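Local coordinates for DNA replication and repair protein RecF (Caldanaerobacter subterraneus subsp. tengcongensis, PDB 5Z69) that binds ATP and probably single-stranded DNA, acting as an ABC-type ATPase recombination mediator in the RecFOR pathway of DNA repair, at residues A[12-24]-A[58-72]. Sequence-based numbering, arbitrary orientation. Where two conformers were deposited one is given.
Sequences EIFVDNFRNLKKQ and SFRGSKMSELVKFDE. With AGS (phosphothiophosphoric acid-adenylate ester), chain C.
This is the adenine end of the nucleotide pocket in a RecF/Rad50-like ATPase head, where R19 and L67 join the loop after strand 9-16 to the loop leading into strand 74-83. Two backbone bonds flank F18 and form a single bridge with V68: R19 N gives to L67 O (2.7 Å, nearly straight at 170°), and K69 N gives to N17 O.

The R19 chain, bent about CB-CG (chi2 -79°), carries CD above the adenine plane beside N7 and brings NH1 back close to that plane. R19 NH1 meets AGS N7 at the guanidinium edge (3.2 Å), and R19 NH2 reaches S62 OG near the same plane. L67 spreads its two methyls: CD2 covers one guanidinium face, 3.2 Å from R19 NH2, while CD1 packs against F18 CE1 at 3.6 Å. Over the other face comes R60 NH1, its guanidinium turned 69° from that of R19; E48 of helix 43-55 salt-bridges both arginines, which is likely to offset their like charges.

The amino group and N1 are read by backbone, N7 by the R19 side chain: AGS N6 donates to E66 O and V68 O (2.6 Å for the latter), F70 N donates to AGS N1, and in one of its two conformers the F70 ring lies over the adenine. At the far end, water 1 links N17 ND2 to E72 OE2.

Were R19 replaced by alanine, N7 would probably lose its donor, E48 one of its two arginine mates, and a gap would be likely to open beside L67 CD2. With N1, N6 and N7 all engaged, the chemistry is consistent with selection for adenine, whose N6 amino group meets two carbonyl oxygens, in a pocket built from both loops.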
loop_
_atom_site.group_PDB
_atom_site.type_symbol
_atom_site.label_atom_id
_atom_site.label_comp_id
_atom_site.label_asym_id
_atom_site.label_seq_id
_atom_site.Cartn_x
_atom_site.Cartn_y
_atom_site.Cartn_z
ATOM N N GLU A 12 41.651 6.583 -15.380
ATOM C CA GLU A 12 41.481 6.856 -16.779
ATOM C C GLU A 12 40.363 5.992 -17.319
ATOM O O GLU A 12 39.988 4.979 -16.713
ATOM C CB GLU A 12 42.799 6.577 -17.561
ATOM C CG GLU A 12 43.089 5.108 -17.678
ATOM C CD GLU A 12 44.200 4.783 -18.670
ATOM O OE1 GLU A 12 45.331 5.266 -18.478
ATOM O OE2 GLU A 12 43.942 4.043 -19.644
ATOM N N ILE A 13 39.838 6.380 -18.472
ATOM C CA ILE A 13 38.885 5.540 -19.169
ATOM C C ILE A 13 39.198 5.613 -20.655
ATOM O O ILE A 13 39.653 6.652 -21.169
ATOM C CB ILE A 13 37.418 5.964 -18.904
ATOM C CG1 ILE A 13 36.436 4.848 -19.301
ATOM C CG2 ILE A 13 37.084 7.257 -19.645
ATOM C CD1 ILE A 13 34.962 5.100 -18.819
ATOM N N PHE A 14 38.954 4.507 -21.342
ATOM C CA PHE A 14 39.135 4.462 -22.789
ATOM C C PHE A 14 37.790 4.105 -23.405
ATOM O O PHE A 14 37.201 3.099 -23.017
ATOM C CB PHE A 14 40.182 3.430 -23.195
ATOM C CG PHE A 14 40.430 3.381 -24.684
ATOM C CD1 PHE A 14 41.272 4.314 -25.285
ATOM C CD2 PHE A 14 39.825 2.416 -25.480
ATOM C CE1 PHE A 14 41.502 4.293 -26.660
ATOM C CE2 PHE A 14 40.046 2.381 -26.873
ATOM C CZ PHE A 14 40.869 3.318 -27.460
ATOM N N VAL A 15 37.305 4.920 -24.344
ATOM C CA VAL A 15 36.028 4.641 -24.987
ATOM C C VAL A 15 36.176 4.461 -26.495
ATOM O O VAL A 15 36.788 5.268 -27.174
ATOM C CB VAL A 15 34.992 5.748 -24.685
ATOM C CG1 VAL A 15 34.563 5.683 -23.215
ATOM C CG2 VAL A 15 35.569 7.134 -25.004
ATOM N N ASP A 16 35.599 3.383 -27.005
ATOM C CA ASP A 16 35.715 3.025 -28.411
ATOM C C ASP A 16 34.316 2.720 -28.979
ATOM O O ASP A 16 33.661 1.791 -28.529
ATOM C CB ASP A 16 36.662 1.822 -28.551
ATOM C CG ASP A 16 36.907 1.415 -30.001
ATOM O OD1 ASP A 16 36.548 2.193 -30.920
ATOM O OD2 ASP A 16 37.467 0.307 -30.202
ATOM N N ASN A 17 33.871 3.503 -29.961
ATOM C CA ASN A 17 32.506 3.385 -30.517
ATOM C C ASN A 17 31.413 3.485 -29.462
ATOM O O ASN A 17 30.345 2.864 -29.594
ATOM C CB ASN A 17 32.318 2.072 -31.278
ATOM C CG ASN A 17 33.175 1.990 -32.528
ATOM O OD1 ASN A 17 33.497 3.004 -33.143
ATOM N ND2 ASN A 17 33.546 0.778 -32.905
ATOM N N PHE A 18 31.668 4.241 -28.400
ATOM C CA PHE A 18 30.643 4.383 -27.389
ATOM C C PHE A 18 29.806 5.623 -27.693
ATOM O O PHE A 18 30.333 6.728 -27.696
ATOM C CB PHE A 18 31.242 4.461 -25.978
ATOM C CG PHE A 18 30.201 4.390 -24.894
ATOM C CD1 PHE A 18 29.813 3.166 -24.363
ATOM C CD2 PHE A 18 29.577 5.540 -24.438
ATOM C CE1 PHE A 18 28.852 3.090 -23.367
ATOM C CE2 PHE A 18 28.594 5.472 -23.434
ATOM C CZ PHE A 18 28.235 4.241 -22.904
ATOM N N ARG A 19 28.514 5.424 -27.966
ATOM C CA ARG A 19 27.611 6.526 -28.309
ATOM C C ARG A 19 28.229 7.438 -29.394
ATOM O O ARG A 19 28.738 6.950 -30.395
ATOM C CB ARG A 19 27.263 7.341 -27.055
ATOM C CG ARG A 19 26.434 6.592 -25.997
ATOM C CD ARG A 19 24.932 6.524 -26.349
ATOM N NE ARG A 19 24.138 6.179 -25.177
ATOM C CZ ARG A 19 22.804 6.075 -25.168
ATOM N NH1 ARG A 19 22.088 6.271 -26.267
ATOM N NH2 ARG A 19 22.176 5.766 -24.053
ATOM N N ASN A 20 28.217 8.750 -29.170
ATOM C CA ASN A 20 28.812 9.713 -30.074
ATOM C C ASN A 20 30.254 10.027 -29.677
ATOM O O ASN A 20 30.875 10.908 -30.269
ATOM C CB ASN A 20 27.982 11.015 -30.090
ATOM C CG ASN A 20 28.275 11.920 -28.892
ATOM O OD1 ASN A 20 28.424 11.449 -27.755
ATOM N ND2 ASN A 20 28.386 13.217 -29.148
ATOM N N LEU A 21 30.798 9.373 -28.654
ATOM C CA LEU A 21 32.162 9.729 -28.197
ATOM C C LEU A 21 33.210 9.244 -29.205
ATOM O O LEU A 21 33.077 8.108 -29.713
ATOM C CB LEU A 21 32.407 9.124 -26.800
ATOM C CG LEU A 21 32.000 9.887 -25.534
ATOM C CD1 LEU A 21 30.654 10.292 -25.720
ATOM C CD2 LEU A 21 32.025 8.999 -24.306
ATOM N N LYS A 22 34.196 10.070 -29.524
ATOM C CA LYS A 22 35.260 9.620 -30.376
ATOM C C LYS A 22 36.168 8.645 -29.613
ATOM O O LYS A 22 36.086 8.539 -28.383
ATOM C CB LYS A 22 36.044 10.806 -30.907
ATOM C CG LYS A 22 35.192 11.865 -31.579
ATOM C CD LYS A 22 34.644 11.337 -32.888
ATOM C CE LYS A 22 33.930 12.412 -33.727
ATOM N NZ LYS A 22 32.516 12.624 -33.339
ATOM N N LYS A 23 36.965 7.884 -30.368
ATOM C CA LYS A 23 37.851 6.868 -29.821
ATOM C C LYS A 23 38.982 7.545 -29.067
ATOM O O LYS A 23 39.887 8.120 -29.671
ATOM C CB LYS A 23 38.392 5.992 -30.946
ATOM C CG LYS A 23 38.958 4.661 -30.506
ATOM C CD LYS A 23 39.463 3.902 -31.740
ATOM C CE LYS A 23 40.312 2.710 -31.350
ATOM N NZ LYS A 23 40.475 1.735 -32.486
ATOM N N GLN A 24 38.937 7.506 -27.743
ATOM C CA GLN A 24 39.911 8.291 -27.000
ATOM C C GLN A 24 40.162 7.756 -25.594
ATOM O O GLN A 24 39.329 7.044 -25.027
ATOM C CB GLN A 24 39.451 9.762 -26.950
ATOM C CG GLN A 24 38.106 9.949 -26.298
ATOM C CD GLN A 24 37.365 11.192 -26.778
ATOM O OE1 GLN A 24 37.959 12.249 -27.035
ATOM N NE2 GLN A 24 36.053 11.063 -26.912
ATOM N N SER A 58 23.299 0.772 -18.707
ATOM C CA SER A 58 23.028 2.200 -18.839
ATOM C C SER A 58 22.233 2.717 -17.642
ATOM O O SER A 58 21.187 2.160 -17.324
ATOM C CB SER A 58 22.232 2.470 -20.122
ATOM O OG SER A 58 21.782 3.813 -20.183
ATOM N N PHE A 59 22.690 3.788 -16.995
ATOM C CA PHE A 59 21.896 4.388 -15.916
ATOM C C PHE A 59 20.630 5.044 -16.462
ATOM O O PHE A 59 19.731 5.371 -15.710
ATOM C CB PHE A 59 22.707 5.411 -15.105
ATOM C CG PHE A 59 22.943 6.722 -15.808
ATOM C CD1 PHE A 59 22.067 7.786 -15.641
ATOM C CD2 PHE A 59 24.064 6.909 -16.606
ATOM C CE1 PHE A 59 22.287 8.995 -16.284
ATOM C CE2 PHE A 59 24.300 8.129 -17.248
ATOM C CZ PHE A 59 23.407 9.169 -17.090
ATOM N N ARG A 60 20.570 5.249 -17.769
ATOM C CA ARG A 60 19.396 5.858 -18.373
ATOM C C ARG A 60 18.336 4.815 -18.711
ATOM O O ARG A 60 17.240 5.157 -19.150
ATOM C CB ARG A 60 19.776 6.609 -19.636
ATOM C CG ARG A 60 20.697 7.773 -19.445
ATOM C CD ARG A 60 21.659 7.798 -20.604
ATOM N NE ARG A 60 21.769 9.120 -21.183
ATOM C CZ ARG A 60 22.652 9.451 -22.112
ATOM N NH1 ARG A 60 23.510 8.547 -22.575
ATOM N NH2 ARG A 60 22.669 10.691 -22.580
ATOM N N GLY A 61 18.675 3.542 -18.521
ATOM C CA GLY A 61 17.760 2.464 -18.839
ATOM C C GLY A 61 17.786 2.050 -20.300
ATOM O O GLY A 61 16.933 1.275 -20.733
ATOM N N SER A 62 18.764 2.544 -21.061
ATOM C CA SER A 62 18.852 2.224 -22.494
ATOM C C SER A 62 19.293 0.792 -22.743
ATOM O O SER A 62 20.049 0.234 -21.961
ATOM C CB SER A 62 19.815 3.174 -23.191
ATOM O OG SER A 62 19.554 4.514 -22.820
ATOM N N LYS A 63 18.815 0.194 -23.834
ATOM C CA LYS A 63 19.309 -1.109 -24.259
ATOM C C LYS A 63 20.763 -0.967 -24.669
ATOM O O LYS A 63 21.151 0.074 -25.190
ATOM C CB LYS A 63 18.507 -1.666 -25.446
ATOM C CG LYS A 63 16.996 -1.546 -25.323
ATOM C CD LYS A 63 16.351 -1.703 -26.695
ATOM N N MET A 64 21.535 -2.030 -24.456
ATOM C CA MET A 64 22.936 -2.118 -24.878
ATOM C C MET A 64 23.165 -1.689 -26.323
ATOM O O MET A 64 24.078 -0.922 -26.601
ATOM C CB MET A 64 23.438 -3.550 -24.706
ATOM C CG MET A 64 23.778 -3.918 -23.291
ATOM S SD MET A 64 25.387 -3.220 -22.890
ATOM C CE MET A 64 24.920 -2.124 -21.580
ATOM N N SER A 65 22.330 -2.174 -27.242
ATOM C CA SER A 65 22.514 -1.857 -28.663
ATOM C C SER A 65 22.423 -0.348 -28.930
ATOM O O SER A 65 22.931 0.145 -29.925
ATOM C CB SER A 65 21.483 -2.611 -29.525
ATOM O OG SER A 65 20.153 -2.183 -29.241
ATOM N N GLU A 66 21.776 0.390 -28.034
ATOM C CA GLU A 66 21.697 1.838 -28.209
ATOM C C GLU A 66 22.991 2.553 -27.862
ATOM O O GLU A 66 23.182 3.698 -28.271
ATOM C CB GLU A 66 20.575 2.425 -27.365
ATOM C CG GLU A 66 19.185 1.918 -27.704
ATOM C CD GLU A 66 18.150 2.557 -26.780
ATOM O OE1 GLU A 66 18.066 3.807 -26.753
ATOM O OE2 GLU A 66 17.472 1.818 -26.037
ATOM N N LEU A 67 23.873 1.899 -27.106
ATOM C CA LEU A 67 25.155 2.526 -26.754
ATOM C C LEU A 67 26.202 2.365 -27.846
ATOM O O LEU A 67 27.277 3.009 -27.815
ATOM C CB LEU A 67 25.716 1.947 -25.449
ATOM C CG LEU A 67 24.780 1.834 -24.248
ATOM C CD1 LEU A 67 25.588 1.729 -22.969
ATOM C CD2 LEU A 67 23.845 3.006 -24.199
ATOM N N VAL A 68 25.934 1.475 -28.795
ATOM C CA VAL A 68 26.885 1.300 -29.899
ATOM C C VAL A 68 26.818 2.519 -30.820
ATOM O O VAL A 68 25.723 2.939 -31.204
ATOM C CB VAL A 68 26.610 0.021 -30.743
ATOM C CG1 VAL A 68 27.660 -0.104 -31.851
ATOM C CG2 VAL A 68 26.588 -1.237 -29.875
ATOM N N LYS A 69 27.971 3.085 -31.162
ATOM C CA LYS A 69 28.052 4.158 -32.147
ATOM C C LYS A 69 27.291 3.747 -33.413
ATOM O O LYS A 69 27.441 2.613 -33.863
ATOM C CB LYS A 69 29.511 4.477 -32.477
ATOM C CG LYS A 69 29.711 5.496 -33.594
ATOM C CD LYS A 69 31.163 5.496 -34.043
ATOM C CE LYS A 69 31.413 6.369 -35.265
ATOM N NZ LYS A 69 32.864 6.305 -35.640
ATOM N N PHE A 70 26.451 4.659 -33.919
ATOM C CA PHE A 70 25.633 4.399 -35.105
ATOM C C PHE A 70 26.461 3.789 -36.239
ATOM O O PHE A 70 27.515 4.310 -36.628
ATOM C CB PHE A 70 24.942 5.685 -35.583
ATOM C CG PHE A 70 23.978 6.281 -34.574
ATOM C CD1 PHE A 70 23.288 5.474 -33.686
ATOM C CD2 PHE A 70 23.767 7.651 -34.524
ATOM C CE1 PHE A 70 22.409 6.024 -32.762
ATOM C CE2 PHE A 70 22.893 8.203 -33.606
ATOM C CZ PHE A 70 22.216 7.390 -32.725
ATOM N N ASP A 71 25.972 2.653 -36.731
ATOM C CA ASP A 71 26.566 1.894 -37.839
ATOM C C ASP A 71 27.827 1.114 -37.496
ATOM O O ASP A 71 28.495 0.596 -38.393
ATOM C CB ASP A 71 26.868 2.814 -39.021
ATOM C CG ASP A 71 25.677 2.989 -39.926
ATOM O OD1 ASP A 71 25.882 3.104 -41.156
ATOM O OD2 ASP A 71 24.536 2.993 -39.400
ATOM N N GLU A 72 28.166 1.014 -36.216
ATOM C CA GLU A 72 29.318 0.199 -35.855
ATOM C C GLU A 72 28.814 -1.143 -35.361
ATOM O O GLU A 72 27.628 -1.327 -35.207
ATOM C CB GLU A 72 30.180 0.904 -34.811
ATOM C CG GLU A 72 30.787 2.197 -35.325
ATOM C CD GLU A 72 31.761 1.989 -36.491
ATOM O OE1 GLU A 72 31.967 2.954 -37.261
ATOM O OE2 GLU A 72 32.331 0.879 -36.626
HETATM P PG AGS C . 23.474 15.956 -20.744
HETATM S S1G AGS C . 24.588 16.582 -19.266
HETATM O O2G AGS C . 22.648 17.160 -21.312
HETATM O O3G AGS C . 22.474 14.920 -20.143
HETATM P PB AGS C . 24.592 15.914 -23.341
HETATM O O1B AGS C . 26.015 16.288 -23.590
HETATM O O2B AGS C . 23.655 17.127 -23.476
HETATM O O3B AGS C . 24.368 15.289 -21.870
HETATM P PA AGS C . 24.544 13.366 -24.537
HETATM O O1A AGS C . 25.855 13.173 -23.764
HETATM O O2A AGS C . 23.345 12.578 -24.110
HETATM O O3A AGS C . 24.138 14.911 -24.492
HETATM O "O5'" AGS C . 24.791 13.146 -26.054
HETATM C "C5'" AGS C . 23.879 12.381 -26.791
HETATM C "C4'" AGS C . 24.166 12.737 -28.217
HETATM O "O4'" AGS C . 24.785 11.605 -28.868
HETATM C "C3'" AGS C . 22.921 13.073 -29.031
HETATM O "O3'" AGS C . 23.213 14.075 -29.999
HETATM C "C2'" AGS C . 22.534 11.714 -29.621
HETATM O "O2'" AGS C . 21.848 11.835 -30.864
HETATM C "C1'" AGS C . 23.904 11.057 -29.829
HETATM N N9 AGS C . 23.890 9.611 -29.680
HETATM C C8 AGS C . 23.162 8.865 -28.783
HETATM N N7 AGS C . 23.332 7.573 -28.903
HETATM C C5 AGS C . 24.236 7.451 -29.945
HETATM C C6 AGS C . 24.828 6.337 -30.571
HETATM N N6 AGS C . 24.593 5.074 -30.202
HETATM N N1 AGS C . 25.672 6.564 -31.602
HETATM C C2 AGS C . 25.913 7.828 -31.968
HETATM N N3 AGS C . 25.416 8.957 -31.457
HETATM C C4 AGS C . 24.583 8.695 -30.442
HETATM O O HOH W 1 35.038 0.189 -35.490
HETATM O O HOH W 2 19.240 5.809 -25.923
#